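Local coordinates for uncharacterized protein Rv2277c (Mycobacterium tuberculosis, PDB 5VUG) that is uncharacterised but probably hydrolyses phosphoric diesters through a TIM-barrel domain of the glycerophosphodiester phosphodiesterase type, at residues S60-L65 with G70-K75; A15-A18 with P24-T27. One frame throughout, in Å; residues are numbered along the deposited sequence.

Contact 1. Residues S60-L65 with G70-K75; sequences SDLATL and GPVNSK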
loop_
_atom_site.group_PDB
_atom_site.type_symbol
_atom_site.label_atom_id
_atom_site.label_comp_id
_atom_site.label_asym_id
_atom_site.label_seq_id
_atom_site.Cartn_x
_atom_site.Cartn_y
_atom_site.Cartn_z
ATOM N N SER A 60 20.482 13.325 13.511
ATOM C CA SER A 60 20.598 14.668 12.951
ATOM C C SER A 60 21.316 15.623 13.904
ATOM O O SER A 60 21.965 16.574 13.451
ATOM C CB SER A 60 19.227 15.199 12.543
ATOM O OG SER A 60 18.344 15.201 13.646
ATOM N N ASP A 61 21.238 15.384 15.214
ATOM C CA ASP A 61 21.892 16.245 16.192
ATOM C C ASP A 61 22.888 15.458 17.033
ATOM O O ASP A 61 22.633 14.311 17.423
ATOM C CB ASP A 61 20.897 16.973 17.106
ATOM C CG ASP A 61 21.512 18.199 17.767
ATOM O OD1 ASP A 61 22.136 18.067 18.857
ATOM O OD2 ASP A 61 21.388 19.299 17.182
ATOM N N LEU A 62 24.017 16.106 17.319
ATOM C CA LEU A 62 25.065 15.514 18.142
ATOM C C LEU A 62 24.596 15.181 19.556
ATOM O O LEU A 62 25.197 14.318 20.208
ATOM C CB LEU A 62 26.281 16.451 18.167
ATOM C CG LEU A 62 27.034 16.531 16.831
ATOM C CD1 LEU A 62 27.909 17.765 16.785
ATOM C CD2 LEU A 62 27.880 15.284 16.646
ATOM N N ALA A 63 23.557 15.849 20.062
ATOM C CA ALA A 63 23.131 15.574 21.428
ATOM C C ALA A 63 22.564 14.170 21.601
ATOM O O ALA A 63 22.548 13.654 22.724
ATOM C CB ALA A 63 22.104 16.612 21.891
ATOM N N THR A 64 22.097 13.537 20.527
ATOM C CA THR A 64 21.441 12.243 20.678
ATOM C C THR A 64 22.399 11.197 21.235
ATOM O O THR A 64 22.015 10.384 22.085
ATOM C CB THR A 64 20.834 11.806 19.343
ATOM O OG1 THR A 64 19.857 12.773 18.940
ATOM C CG2 THR A 64 20.166 10.439 19.468
ATOM N N LEU A 65 23.661 11.225 20.802
ATOM C CA LEU A 65 24.616 10.194 21.196
ATOM C C LEU A 65 25.922 10.720 21.782
ATOM O O LEU A 65 26.793 9.909 22.122
ATOM C CB LEU A 65 24.919 9.261 20.014
ATOM C CG LEU A 65 23.704 8.564 19.398
ATOM C CD1 LEU A 65 24.116 7.858 18.096
ATOM C CD2 LEU A 65 23.094 7.569 20.379
ATOM N N GLY A 70 24.193 20.099 18.400
ATOM C CA GLY A 70 24.163 20.768 17.115
ATOM C C GLY A 70 24.357 19.790 15.974
ATOM O O GLY A 70 24.683 18.623 16.192
ATOM N N PRO A 71 24.158 20.236 14.736
ATOM C CA PRO A 71 24.360 19.339 13.594
ATOM C C PRO A 71 25.842 19.042 13.392
ATOM O O PRO A 71 26.718 19.809 13.795
ATOM C CB PRO A 71 23.789 20.131 12.413
ATOM C CG PRO A 71 23.880 21.561 12.836
ATOM C CD PRO A 71 23.755 21.593 14.324
ATOM N N VAL A 72 26.114 17.896 12.759
ATOM C CA VAL A 72 27.497 17.511 12.478
ATOM C C VAL A 72 28.244 18.611 11.733
ATOM O O VAL A 72 29.402 18.920 12.050
ATOM C CB VAL A 72 27.533 16.183 11.703
ATOM C CG1 VAL A 72 28.962 15.856 11.273
ATOM C CG2 VAL A 72 26.965 15.082 12.568
ATOM N N ASN A 73 27.608 19.213 10.725
ATOM C CA ASN A 73 28.297 20.230 9.936
ATOM C C ASN A 73 28.404 21.577 10.643
ATOM O O ASN A 73 28.813 22.563 10.012
ATOM C CB ASN A 73 27.703 20.363 8.525
ATOM C CG ASN A 73 26.264 20.838 8.521
ATOM O OD1 ASN A 73 25.737 21.317 9.531
ATOM N ND2 ASN A 73 25.622 20.732 7.360
ATOM N N SER A 74 28.042 21.655 11.920
ATOM C CA SER A 74 28.292 22.868 12.690
ATOM C C SER A 74 29.630 22.835 13.415
ATOM O O SER A 74 29.973 23.811 14.095
ATOM C CB SER A 74 27.153 23.147 13.681
ATOM O OG SER A 74 27.200 22.262 14.794
ATOM N N LYS A 75 30.386 21.741 13.282
ATOM C CA LYS A 75 31.654 21.566 13.977
ATOM C C LYS A 75 32.728 21.105 13.003
ATOM O O LYS A 75 32.447 20.407 12.026
ATOM C CB LYS A 75 31.534 20.538 15.117
ATOM C CG LYS A 75 30.499 20.901 16.187
ATOM C CD LYS A 75 30.717 20.085 17.454
ATOM C CE LYS A 75 29.641 20.368 18.508
ATOM N NZ LYS A 75 29.577 21.799 18.941
HETATM O O HOH W 1 23.961 16.445 11.585
#

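Contact 2. Residues A15-A18 with P24-T27; sequences AHRA and PENT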
loop_
_atom_site.group_PDB
_atom_site.type_symbol
_atom_site.label_atom_id
_atom_site.label_comp_id
_atom_site.label_asym_id
_atom_site.label_seq_id
_atom_site.Cartn_x
_atom_site.Cartn_y
_atom_site.Cartn_z
ATOM N N ALA A 15 26.868 -5.711 9.884
ATOM C CA ALA A 15 26.710 -5.040 11.179
ATOM C C ALA A 15 26.075 -3.664 10.986
ATOM O O ALA A 15 26.705 -2.752 10.433
ATOM C CB ALA A 15 28.054 -4.915 11.891
ATOM N N HIS A 16 24.848 -3.498 11.482
ATOM C CA HIS A 16 24.107 -2.254 11.297
ATOM C C HIS A 16 24.668 -1.152 12.192
ATOM O O HIS A 16 24.608 -1.256 13.423
ATOM C CB HIS A 16 22.641 -2.494 11.643
ATOM C CG HIS A 16 21.759 -1.318 11.374
ATOM N ND1 HIS A 16 20.740 -0.949 12.223
ATOM C CD2 HIS A 16 21.734 -0.433 10.349
ATOM C CE1 HIS A 16 20.129 0.120 11.741
ATOM N NE2 HIS A 16 20.710 0.453 10.601
ATOM N N ARG A 17 25.165 -0.073 11.579
ATOM C CA ARG A 17 25.855 1.001 12.307
ATOM C C ARG A 17 27.003 0.437 13.140
ATOM O O ARG A 17 27.265 0.882 14.260
ATOM C CB ARG A 17 24.909 1.838 13.174
ATOM C CG ARG A 17 23.579 2.189 12.536
ATOM C CD ARG A 17 22.729 2.923 13.562
ATOM N NE ARG A 17 21.343 3.045 13.142
ATOM C CZ ARG A 17 20.326 3.150 13.981
ATOM N NH1 ARG A 17 19.095 3.255 13.512
ATOM N NH2 ARG A 17 20.542 3.150 15.294
ATOM N N ALA A 18 27.683 -0.569 12.581
ATOM C CA ALA A 18 28.773 -1.286 13.232
ATOM C C ALA A 18 28.310 -2.127 14.414
ATOM O O ALA A 18 29.139 -2.565 15.220
ATOM C CB ALA A 18 29.952 -0.372 13.614
ATOM N N PRO A 24 28.799 1.117 21.259
ATOM C CA PRO A 24 28.345 2.412 20.723
ATOM C C PRO A 24 28.386 2.463 19.204
ATOM O O PRO A 24 29.429 2.202 18.593
ATOM C CB PRO A 24 29.329 3.408 21.348
ATOM C CG PRO A 24 29.647 2.774 22.690
ATOM C CD PRO A 24 29.726 1.291 22.395
ATOM N N GLU A 25 27.246 2.763 18.588
ATOM C CA GLU A 25 27.144 2.659 17.140
ATOM C C GLU A 25 28.113 3.616 16.454
ATOM O O GLU A 25 28.443 4.688 16.969
ATOM C CB GLU A 25 25.715 2.945 16.684
ATOM C CG GLU A 25 25.194 4.331 17.061
ATOM C CD GLU A 25 23.842 4.599 16.468
ATOM O OE1 GLU A 25 22.883 3.909 16.854
ATOM O OE2 GLU A 25 23.740 5.487 15.602
ATOM N N ASN A 26 28.587 3.213 15.277
ATOM C CA ASN A 26 29.394 4.092 14.440
ATOM C C ASN A 26 30.681 4.568 15.131
ATOM O O ASN A 26 31.142 5.689 14.907
ATOM C CB ASN A 26 28.565 5.264 13.906
ATOM C CG ASN A 26 27.616 4.846 12.797
ATOM O OD1 ASN A 26 28.005 4.107 11.879
ATOM N ND2 ASN A 26 26.365 5.324 12.864
ATOM N N THR A 27 31.291 3.702 15.948
ATOM C CA THR A 27 32.594 3.978 16.551
ATOM C C THR A 27 33.601 2.917 16.125
ATOM O O THR A 27 33.231 1.818 15.714
ATOM C CB THR A 27 32.536 4.023 18.091
ATOM O OG1 THR A 27 32.148 2.737 18.593
ATOM C CG2 THR A 27 31.551 5.101 18.559
#

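Contact 1. Residues S60-L65 with G70-K75
Asp61 and Leu62 grip Gly70 from two neighbouring positions. The backbone N of Gly70 donates to Asp61 OD1 at 2.9 Å in a nearly straight bond (172°), meeting the syn side of that oxygen but well out of the carboxylate plane. In return the backbone N of Leu62 donates to Gly70 O at 2.8 Å. With CG anti to its backbone N (chi1 -160°), Asp61 brings the carboxylate round to the glycine, and OD2 lies 3.1 Å from Gly70 CA. The same OD1 also accepts from Ala63 N on its anti side, closing an Asx turn; two backbone N-H groups thus fix the carboxylate, and the turn is tied to the returning chain in the long loop that leads from strand 54-56 to helix 77-80, at the edge of the TIM-barrel domain. Gly70 has a positive phi of 114°, with its CA facing the Asp61 carboxylate.

The close packing centres on Leu62. Its CD1 lies 3.6 Å from Lys75 CE, so that the aliphatic part of the lysine crosses the leucine, while CD2 meets Val72 CG2 more loosely, the two side chains being roughly perpendicular. Leu80 of helix 77-80 touches all three, and Ile106 also packs on Leu62.

Toward Ser60 the join is looser and more exposed. Ser60 O comes no nearer to Pro71 than 3.7 Å, at CA, and a water bridges the remaining separation by donating to Ser60 O (2.7 Å) and accepting from the backbone N of Val72.

Contact 2. Residues A15-A18 with P24-T27
Arg17 meets Glu25 and Asn26 through both its backbone and its side chain. The segment reaches it from strand 12-16, where Ala15 opens a type II turn that its carbonyl oxygen closes by accepting from Ala18 N. His16 comes next, its ring lying against the arginine: Arg17 CG sits 3.8 Å above the ring plane, over the centre. The two ring nitrogens of His16 are engaged by Asp271 and by a bound glycerol, the latter probably from the crystallisation liquor.

At Arg17 the contact proper begins. Its carbonyl oxygen accepts from Asn26 N at 2.9 Å, with the donor standing above the carbonyl plane, and Glu25 CA adds a CH...O approach to the same oxygen. The arginine is extended from CG to NE and runs beside Glu25, pointing the same way, which brings NH2 within 2.9 Å of OE1 in a salt bridge bent to 145° at the hydrogen. That oxygen is met on its syn side, with the guanidinium and carboxylate planes 50° apart.

The bonded pair belongs to the first beta-alpha connection of the TIM barrel, at the C-terminal end of strand 12-16, where enzymes of this fold place their active sites. Glu25 is held further by Thr20 at OE1 and by Arg58 at OE2, so that one carboxylate serves two arginines, whose charges it probably balances in part. Alongside, Asn26 ND2 lies 3.8 Å from Arg17 CB, while its OD1 accepts from Thr45 N of strand 41-48.

Ala18 ends the segment with its CB 4.2 Å from Asn26 N. Within the second segment, Thr27 OG1 donates to Pro24 O across a type II turn and accepts from Ala30 N, capping helix 28-36.

Overall arrangement
Contact 2 comes first along the chain and closes before contact 1 opens, so the two lie in series, their centres about 17 Å apart. Contact 2 is buried about 10 Å from the centre of the chain, in the connection from strand 12-16 to helix 28-36. Contact 1 lies about 19 Å from that centre, in the peripheral loop that leads from strand 54-56 to helix 77-80. Strand 41-48 links these regions, pairing parallel with 12-16 and antiparallel with 54-56. The contacts also touch directly, where Leu65 CD1 packs 3.5 Å from Glu25 OE2, bringing the outer loop against the end of the barrel.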